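Local coordinates for malate synthase (Haloferax volcanii, PDB 3OYZ), which catalyses the magnesium-dependent condensation of acetyl-CoA with glyoxylate and hydrolysis of the malyl-CoA intermediate, giving malate and CoA in the glyoxylate cycle, at residues E351-A356 / R385-A390; W87-P92 / T194-A199. All blocks are in the same frame, centred on the assembly; numbering follows the deposited sequence.

How the contacts relate
Contact 2 comes first along the chain and closes before contact 1 opens. It joins two parts of the TIM barrel: the loop after strand 80-81 and the end of helix 190-197, which follows strand 183-188. Contact 1 lies beyond the barrel strands, in the C-terminal region. There helix 343-358 packs on the junction of strand 382-387 and helix 389-395. The centres are 18 Å apart, and the nearest atoms are about 5 Å apart without touching. Helices 190-197 and 389-395 tie the two together, since Ala-390 touches Val-191 and Asp-192, and Lys-195 touches Gln-393. Contact 1 thus borders the acetyl-CoA side of the active site, while contact 2 lies near the magnesium ligands and a subunit interface.

Contact 1. Residues E351-A356 / R385-A390; sequences EEFEAA and RMWDEA. With ACO (acetyl coenzyme *a), chain B.
Phe-353 packs against Trp-387, Asp-388 and Glu-389 behind the acetyl-CoA pocket, where strand 382-387 passes into helix 389-395. Its CG is anti to the backbone N (chi1 168°), which sends the ring off helix 343-358 and onto the backbone of this junction. Ring atom CE1 of Phe-353 lies 3.3 Å from CA of Asp-388, and CZ comes within 3.2 Å of the Glu-389 N. The carbonyl O of Asp-388 sits over one ring face, offset toward the rim. At the root of the side chain, Phe-353 CB touches Trp-387 CE3 at 3.9 Å. The Glu-389 side chain crosses that of Phe-353 at about a right angle, with OE1 3.6 Å from CE2 of Phe-353. Its carboxylate has polar partners of its own: OE1 pairs with Lys-357 and OE2 bonds to Gln-393. Replacing Phe-353 with an alanine is likely to leave a gap behind the Asp-388 backbone and let this turn shift. Met-386 and Asp-388 face the ligand instead. The methionine CG meets CEP of acetyl-CoA at 3.5 Å. OD2 of Asp-388, the predicted proton acceptor, is 3.2 Å from C3P of acetyl-CoA and 3.3 Å from C, the thioester carbonyl carbon. Asp-388 is also the N-cap of the helix, and its OD1 accepts a weak bond from Ala-390 N (3.3 Å, N-H...O angle 126°). The contact between the segments is therefore one of shape: an apolar ring pressed on the backbone of Asp-388, probably helping to place its carboxylate, which meets acetyl-CoA through OD2.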
loop_
_atom_site.group_PDB
_atom_site.type_symbol
_atom_site.label_atom_id
_atom_site.label_comp_id
_atom_site.label_asym_id
_atom_site.label_seq_id
_atom_site.Cartn_x
_atom_site.Cartn_y
_atom_site.Cartn_z
ATOM N N GLU A 351 -4.227 11.125 32.131
ATOM C CA GLU A 351 -4.211 11.092 33.612
ATOM C C GLU A 351 -5.268 10.164 34.198
ATOM O O GLU A 351 -4.932 9.289 34.999
ATOM C CB GLU A 351 -4.297 12.492 34.210
ATOM C CG GLU A 351 -2.977 13.256 34.041
ATOM C CD GLU A 351 -3.113 14.770 34.168
ATOM O OE1 GLU A 351 -2.084 15.466 34.075
ATOM O OE2 GLU A 351 -4.227 15.309 34.342
ATOM N N GLU A 352 -6.504 10.293 33.712
ATOM C CA GLU A 352 -7.553 9.303 33.986
ATOM C C GLU A 352 -7.119 7.856 33.711
ATOM O O GLU A 352 -7.360 6.967 34.534
ATOM C CB GLU A 352 -8.881 9.613 33.267
ATOM C CG GLU A 352 -9.925 8.498 33.510
ATOM C CD GLU A 352 -11.257 8.590 32.758
ATOM O OE1 GLU A 352 -11.972 7.556 32.781
ATOM O OE2 GLU A 352 -11.613 9.634 32.159
ATOM N N PHE A 353 -6.493 7.587 32.563
ATOM C CA PHE A 353 -6.046 6.215 32.291
ATOM C C PHE A 353 -4.918 5.758 33.227
ATOM O O PHE A 353 -4.944 4.618 33.715
ATOM C CB PHE A 353 -5.635 5.956 30.823
ATOM C CG PHE A 353 -4.921 4.651 30.665
ATOM C CD1 PHE A 353 -5.643 3.469 30.564
ATOM C CD2 PHE A 353 -3.539 4.597 30.783
ATOM C CE1 PHE A 353 -5.011 2.252 30.489
ATOM C CE2 PHE A 353 -2.881 3.398 30.712
ATOM C CZ PHE A 353 -3.616 2.214 30.580
ATOM N N GLU A 354 -3.920 6.631 33.384
ATOM C CA GLU A 354 -2.744 6.532 34.269
ATOM C C GLU A 354 -3.141 6.048 35.687
ATOM O O GLU A 354 -2.600 5.041 36.180
ATOM C CB GLU A 354 -2.100 7.930 34.268
ATOM C CG GLU A 354 -0.663 8.184 34.740
ATOM C CD GLU A 354 -0.210 9.641 34.467
ATOM O OE1 GLU A 354 -0.745 10.613 35.059
ATOM O OE2 GLU A 354 0.699 9.852 33.629
ATOM N N ALA A 355 -4.088 6.761 36.309
ATOM C CA ALA A 355 -4.726 6.414 37.586
ATOM C C ALA A 355 -5.387 5.019 37.602
ATOM O O ALA A 355 -5.169 4.240 38.539
ATOM C CB ALA A 355 -5.723 7.513 37.993
ATOM N N ALA A 356 -6.179 4.682 36.583
ATOM C CA ALA A 356 -6.779 3.345 36.478
ATOM C C ALA A 356 -5.747 2.206 36.479
ATOM O O ALA A 356 -5.894 1.219 37.216
ATOM C CB ALA A 356 -7.723 3.250 35.268
ATOM N N ARG A 385 -14.916 3.857 24.598
ATOM C CA ARG A 385 -13.738 3.338 23.890
ATOM C C ARG A 385 -12.871 2.586 24.894
ATOM O O ARG A 385 -12.637 3.110 25.998
ATOM C CB ARG A 385 -12.951 4.503 23.302
ATOM C CG ARG A 385 -11.819 4.056 22.394
ATOM C CD ARG A 385 -10.810 5.174 22.203
ATOM N NE ARG A 385 -9.746 4.663 21.331
ATOM C CZ ARG A 385 -8.831 5.423 20.739
ATOM N NH1 ARG A 385 -8.852 6.730 20.925
ATOM N NH2 ARG A 385 -7.886 4.871 19.997
ATOM N N MET A 386 -12.453 1.364 24.542
ATOM C CA MET A 386 -11.456 0.599 25.321
ATOM C C MET A 386 -10.116 1.342 25.316
ATOM O O MET A 386 -9.611 1.716 24.242
ATOM C CB MET A 386 -11.343 -0.834 24.786
ATOM C CG MET A 386 -10.517 -1.853 25.617
ATOM S SD MET A 386 -8.697 -1.760 25.442
ATOM C CE MET A 386 -8.523 -1.956 23.642
ATOM N N TRP A 387 -9.605 1.637 26.515
ATOM C CA TRP A 387 -8.283 2.201 26.772
ATOM C C TRP A 387 -7.374 1.207 27.499
ATOM O O TRP A 387 -7.790 0.507 28.453
ATOM C CB TRP A 387 -8.289 3.482 27.614
ATOM C CG TRP A 387 -8.577 4.710 26.803
ATOM C CD1 TRP A 387 -9.716 4.947 26.113
ATOM C CD2 TRP A 387 -7.759 5.878 26.646
ATOM N NE1 TRP A 387 -9.660 6.187 25.513
ATOM C CE2 TRP A 387 -8.448 6.755 25.790
ATOM C CE3 TRP A 387 -6.475 6.238 27.073
ATOM C CZ2 TRP A 387 -7.921 7.988 25.395
ATOM C CZ3 TRP A 387 -5.968 7.465 26.690
ATOM C CH2 TRP A 387 -6.683 8.320 25.856
ATOM N N ASP A 388 -6.137 1.156 26.996
ATOM C CA ASP A 388 -5.019 0.549 27.685
ATOM C C ASP A 388 -3.735 1.330 27.401
ATOM O O ASP A 388 -3.803 2.426 26.833
ATOM C CB ASP A 388 -4.964 -0.960 27.443
ATOM C CG ASP A 388 -4.704 -1.353 25.994
ATOM O OD1 ASP A 388 -4.171 -0.565 25.177
ATOM O OD2 ASP A 388 -4.974 -2.540 25.698
ATOM N N GLU A 389 -2.605 0.784 27.856
ATOM C CA GLU A 389 -1.300 1.449 27.856
ATOM C C GLU A 389 -0.946 1.885 26.422
ATOM O O GLU A 389 -0.454 2.986 26.229
ATOM C CB GLU A 389 -0.230 0.506 28.425
ATOM C CG GLU A 389 1.206 1.017 28.365
ATOM C CD GLU A 389 1.455 2.264 29.209
ATOM O OE1 GLU A 389 0.620 2.638 30.051
ATOM O OE2 GLU A 389 2.509 2.896 29.056
ATOM N N ALA A 390 -1.295 1.048 25.452
ATOM C CA ALA A 390 -1.087 1.388 24.027
ATOM C C ALA A 390 -1.883 2.649 23.665
ATOM O O ALA A 390 -1.412 3.540 22.969
ATOM C CB ALA A 390 -1.501 0.210 23.150
HETATM N N1A ACO B . -12.643 -11.517 28.816
HETATM C C2A ACO B . -13.443 -12.157 29.691
HETATM N N3A ACO B . -14.603 -11.611 30.094
HETATM C C4A ACO B . -15.034 -10.392 29.675
HETATM C C5A ACO B . -14.177 -9.668 28.712
HETATM C C6A ACO B . -12.899 -10.287 28.313
HETATM N N6A ACO B . -12.119 -9.565 27.465
HETATM N N7A ACO B . -14.775 -8.503 28.433
HETATM C C8A ACO B . -15.912 -8.462 29.169
HETATM N N9A ACO B . -16.091 -9.595 29.861
HETATM C C1B ACO B . -17.275 -9.852 30.742
HETATM C C2B ACO B . -17.622 -8.547 31.447
HETATM O O2B ACO B . -16.826 -8.436 32.626
HETATM C C3B ACO B . -19.109 -8.685 31.708
HETATM O O3B ACO B . -19.148 -9.564 32.836
HETATM P P3B ACO B . -20.375 -9.692 33.927
HETATM O O7A ACO B . -21.002 -10.982 33.420
HETATM O O8A ACO B . -21.113 -8.391 33.686
HETATM O O9A ACO B . -19.742 -9.752 35.299
HETATM C C4B ACO B . -19.583 -9.417 30.463
HETATM O O4B ACO B . -18.467 -10.197 30.011
HETATM C C5B ACO B . -19.954 -8.449 29.345
HETATM O O5B ACO B . -19.008 -7.380 29.391
HETATM P P1A ACO B . -19.217 -6.015 28.574
HETATM O O1A ACO B . -20.345 -5.161 29.056
HETATM O O2A ACO B . -19.354 -6.462 27.148
HETATM O O3A ACO B . -17.901 -5.108 28.676
HETATM P P2A ACO B . -17.518 -4.299 30.005
HETATM O O4A ACO B . -17.803 -5.363 31.015
HETATM O O5A ACO B . -18.037 -2.886 29.837
HETATM O O6A ACO B . -15.909 -4.063 29.958
HETATM C CBP ACO B . -13.688 -3.847 28.922
HETATM C CCP ACO B . -15.183 -3.514 28.847
HETATM C CDP ACO B . -13.071 -3.294 30.206
HETATM C CEP ACO B . -13.019 -3.136 27.752
HETATM C CAP ACO B . -13.415 -5.356 28.913
HETATM O OAP ACO B . -14.216 -5.855 27.851
HETATM C C9P ACO B . -11.973 -5.730 28.638
HETATM O O9P ACO B . -11.111 -5.537 29.501
HETATM N N8P ACO B . -11.709 -6.236 27.421
HETATM C C7P ACO B . -10.345 -6.631 27.094
HETATM C C6P ACO B . -9.402 -5.442 26.854
HETATM C C5P ACO B . -8.140 -6.049 26.268
HETATM O O5P ACO B . -8.077 -7.263 26.080
HETATM N N4P ACO B . -7.185 -5.182 25.937
HETATM C C3P ACO B . -5.919 -5.544 25.323
HETATM C C2P ACO B . -6.104 -6.041 23.887
HETATM S S1P ACO B . -5.987 -4.510 23.010
HETATM C C ACO B . -4.369 -4.071 22.848
HETATM O O ACO B . -3.473 -4.552 23.514
HETATM C CH3 ACO B . -4.066 -2.989 21.858
#

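Contact 2. Residues W87-P92 / T194-A199; sequences WHRDSP and TKDMRA. With K (potassium ion), chain F.
Arg-89 and Asp-196 form a salt bridge between two parts of the TIM barrel: the loop after strand 80-81 and helix 190-197. NH2 of Arg-89 reaches OD1 of Asp-196 at 3.3 Å. The bond is weak and bent, with an N-H...O angle of 131°, and the guanidinium and carboxylate planes are 88° apart. Each group has a stronger partner elsewhere: NH1 of Arg-89 pairs with Glu-123, and OD2 of Asp-196 accepts from Gly-160 N. With chi1 at -176°, Asp-196 swings its CG opposite the backbone N, which carries OD1 out from the helix to Arg-89.

Water makes the second kind of link. One water joins NH2 of Arg-89 to NZ of Lys-195, and another joins that NZ to NE2 of His-88. These bridges are for one of two lysine conformers, so they may not always be present. The two like charges lie 4.6 Å apart, NH2 of Arg-89 to NZ of Lys-195, and the shared water and nearby Asp-196 probably ease their repulsion.

Within the loop, His-88 makes two further contacts. CE1 of His-88 lies over the centre of one face of the Arg-89 guanidinium. ND1 of His-88 accepts a nearly straight bond from Asp-90 N (3.0 Å), in the ring plane, which fixes the ring in the type I turn from His-88 to Ser-91.

The helix ends in a Schellman motif at Arg-198. Just before it, Met-197 O binds a potassium ion at 2.7 Å, a site shared with Ser-217, Ser-221 and Gly-252 of a neighbouring subunit.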
loop_
_atom_site.group_PDB
_atom_site.type_symbol
_atom_site.label_atom_id
_atom_site.label_comp_id
_atom_site.label_asym_id
_atom_site.label_seq_id
_atom_site.Cartn_x
_atom_site.Cartn_y
_atom_site.Cartn_z
ATOM N N TRP A 87 6.834 -8.827 25.659
ATOM C CA TRP A 87 8.031 -8.824 24.775
ATOM C C TRP A 87 8.276 -7.410 24.297
ATOM O O TRP A 87 7.380 -6.565 24.198
ATOM C CB TRP A 87 7.813 -9.757 23.565
ATOM C CG TRP A 87 8.991 -9.917 22.621
ATOM C CD1 TRP A 87 9.293 -9.135 21.507
ATOM C CD2 TRP A 87 10.017 -10.920 22.715
ATOM N NE1 TRP A 87 10.450 -9.628 20.918
ATOM C CE2 TRP A 87 10.886 -10.727 21.610
ATOM C CE3 TRP A 87 10.249 -11.984 23.599
ATOM C CZ2 TRP A 87 11.993 -11.541 21.382
ATOM C CZ3 TRP A 87 11.352 -12.818 23.386
ATOM C CH2 TRP A 87 12.268 -12.494 22.346
ATOM N N HIS A 88 9.523 -7.073 23.982
ATOM C CA HIS A 88 9.623 -5.846 23.217
ATOM C C HIS A 88 10.987 -5.908 22.514
ATOM O O HIS A 88 12.017 -6.201 23.119
ATOM C CB HIS A 88 9.569 -4.569 24.090
ATOM C CG HIS A 88 9.241 -3.325 23.331
ATOM N ND1 HIS A 88 10.139 -2.735 22.456
ATOM C CD2 HIS A 88 8.142 -2.520 23.363
ATOM C CE1 HIS A 88 9.595 -1.629 21.967
ATOM N NE2 HIS A 88 8.406 -1.464 22.518
ATOM N N ARG A 89 10.976 -5.549 21.241
ATOM C CA ARG A 89 12.185 -5.474 20.420
ATOM C C ARG A 89 13.302 -4.586 21.015
ATOM O O ARG A 89 14.481 -4.837 20.691
ATOM C CB ARG A 89 11.810 -4.944 18.998
ATOM C CG ARG A 89 11.308 -3.475 18.901
ATOM C CD ARG A 89 10.570 -3.137 17.569
ATOM N NE ARG A 89 9.874 -1.863 17.666
ATOM C CZ ARG A 89 8.672 -1.749 18.228
ATOM N NH1 ARG A 89 8.001 -2.837 18.661
ATOM N NH2 ARG A 89 8.114 -0.566 18.295
ATOM N N ASP A 90 12.960 -3.528 21.758
ATOM C CA ASP A 90 13.948 -2.618 22.304
ATOM C C ASP A 90 14.195 -2.821 23.820
ATOM O O ASP A 90 14.970 -2.070 24.395
ATOM C CB ASP A 90 13.529 -1.155 22.107
ATOM C CG ASP A 90 13.323 -0.790 20.624
ATOM O OD1 ASP A 90 14.146 -1.202 19.794
ATOM O OD2 ASP A 90 12.392 -0.044 20.288
ATOM N N SER A 91 13.640 -3.854 24.441
ATOM C CA SER A 91 13.879 -4.087 25.886
ATOM C C SER A 91 14.303 -5.503 26.214
ATOM O O SER A 91 13.497 -6.451 26.303
ATOM C CB SER A 91 12.562 -3.756 26.619
ATOM O OG SER A 91 12.740 -4.059 27.989
ATOM N N PRO A 92 15.593 -5.706 26.444
ATOM C CA PRO A 92 16.034 -7.059 26.801
ATOM C C PRO A 92 15.390 -7.614 28.090
ATOM O O PRO A 92 15.170 -8.840 28.163
ATOM C CB PRO A 92 17.541 -6.874 27.056
ATOM C CG PRO A 92 17.891 -5.636 26.219
ATOM C CD PRO A 92 16.709 -4.760 26.354
ATOM N N THR A 194 -0.051 2.735 15.570
ATOM C CA THR A 194 -0.321 4.184 15.489
ATOM C C THR A 194 0.702 5.005 16.204
ATOM O O THR A 194 1.167 6.027 15.662
ATOM C CB THR A 194 -1.696 4.518 16.103
ATOM O OG1 THR A 194 -2.641 3.899 15.247
ATOM C CG2 THR A 194 -2.025 6.073 16.122
ATOM N N LYS A 195 1.052 4.532 17.405
ATOM C CA LYS A 195 2.117 5.084 18.237
ATOM C C LYS A 195 3.468 5.098 17.499
ATOM O O LYS A 195 4.166 6.096 17.355
ATOM C CB LYS A 195 2.198 4.241 19.525
ATOM C CG LYS A 195 3.471 4.404 20.386
ATOM C CD LYS A 195 3.525 3.526 21.644
ATOM C CE LYS A 195 3.825 2.039 21.479
ATOM N NZ LYS A 195 4.770 1.782 20.360
ATOM N N ASP A 196 3.843 3.913 17.027
ATOM C CA ASP A 196 5.151 3.738 16.385
ATOM C C ASP A 196 5.242 4.573 15.125
ATOM O O ASP A 196 6.295 5.113 14.828
ATOM C CB ASP A 196 5.399 2.219 16.150
ATOM C CG ASP A 196 6.823 1.954 15.545
ATOM O OD1 ASP A 196 7.791 2.067 16.312
ATOM O OD2 ASP A 196 7.012 1.689 14.326
ATOM N N MET A 197 4.148 4.695 14.366
ATOM C CA MET A 197 4.093 5.470 13.142
ATOM C C MET A 197 3.930 6.974 13.452
ATOM O O MET A 197 4.117 7.795 12.509
ATOM C CB MET A 197 2.957 4.957 12.211
ATOM C CG MET A 197 3.165 3.426 11.759
ATOM S SD MET A 197 4.474 3.502 10.432
ATOM C CE MET A 197 3.396 3.923 9.052
ATOM N N ARG A 198 3.637 7.335 14.715
ATOM C CA ARG A 198 3.421 8.762 15.087
ATOM C C ARG A 198 2.184 9.361 14.404
ATOM O O ARG A 198 2.155 10.534 14.069
ATOM C CB ARG A 198 4.644 9.699 14.959
ATOM C CG ARG A 198 5.871 9.087 15.659
ATOM C CD ARG A 198 7.082 9.967 15.894
ATOM N NE ARG A 198 7.484 10.672 14.692
ATOM C CZ ARG A 198 8.344 11.689 14.723
ATOM N NH1 ARG A 198 8.860 12.088 15.892
ATOM N NH2 ARG A 198 8.660 12.312 13.600
ATOM N N ALA A 199 1.123 8.576 14.249
ATOM C CA ALA A 199 0.020 9.093 13.516
ATOM C C ALA A 199 -0.873 9.867 14.506
ATOM O O ALA A 199 -0.865 9.612 15.702
ATOM C CB ALA A 199 -0.753 7.969 12.850
HETATM K K K F . 6.043 7.991 10.630
HETATM O O HOH W 1 7.369 1.269 21.323
HETATM O O HOH W 2 5.207 -0.434 18.663
#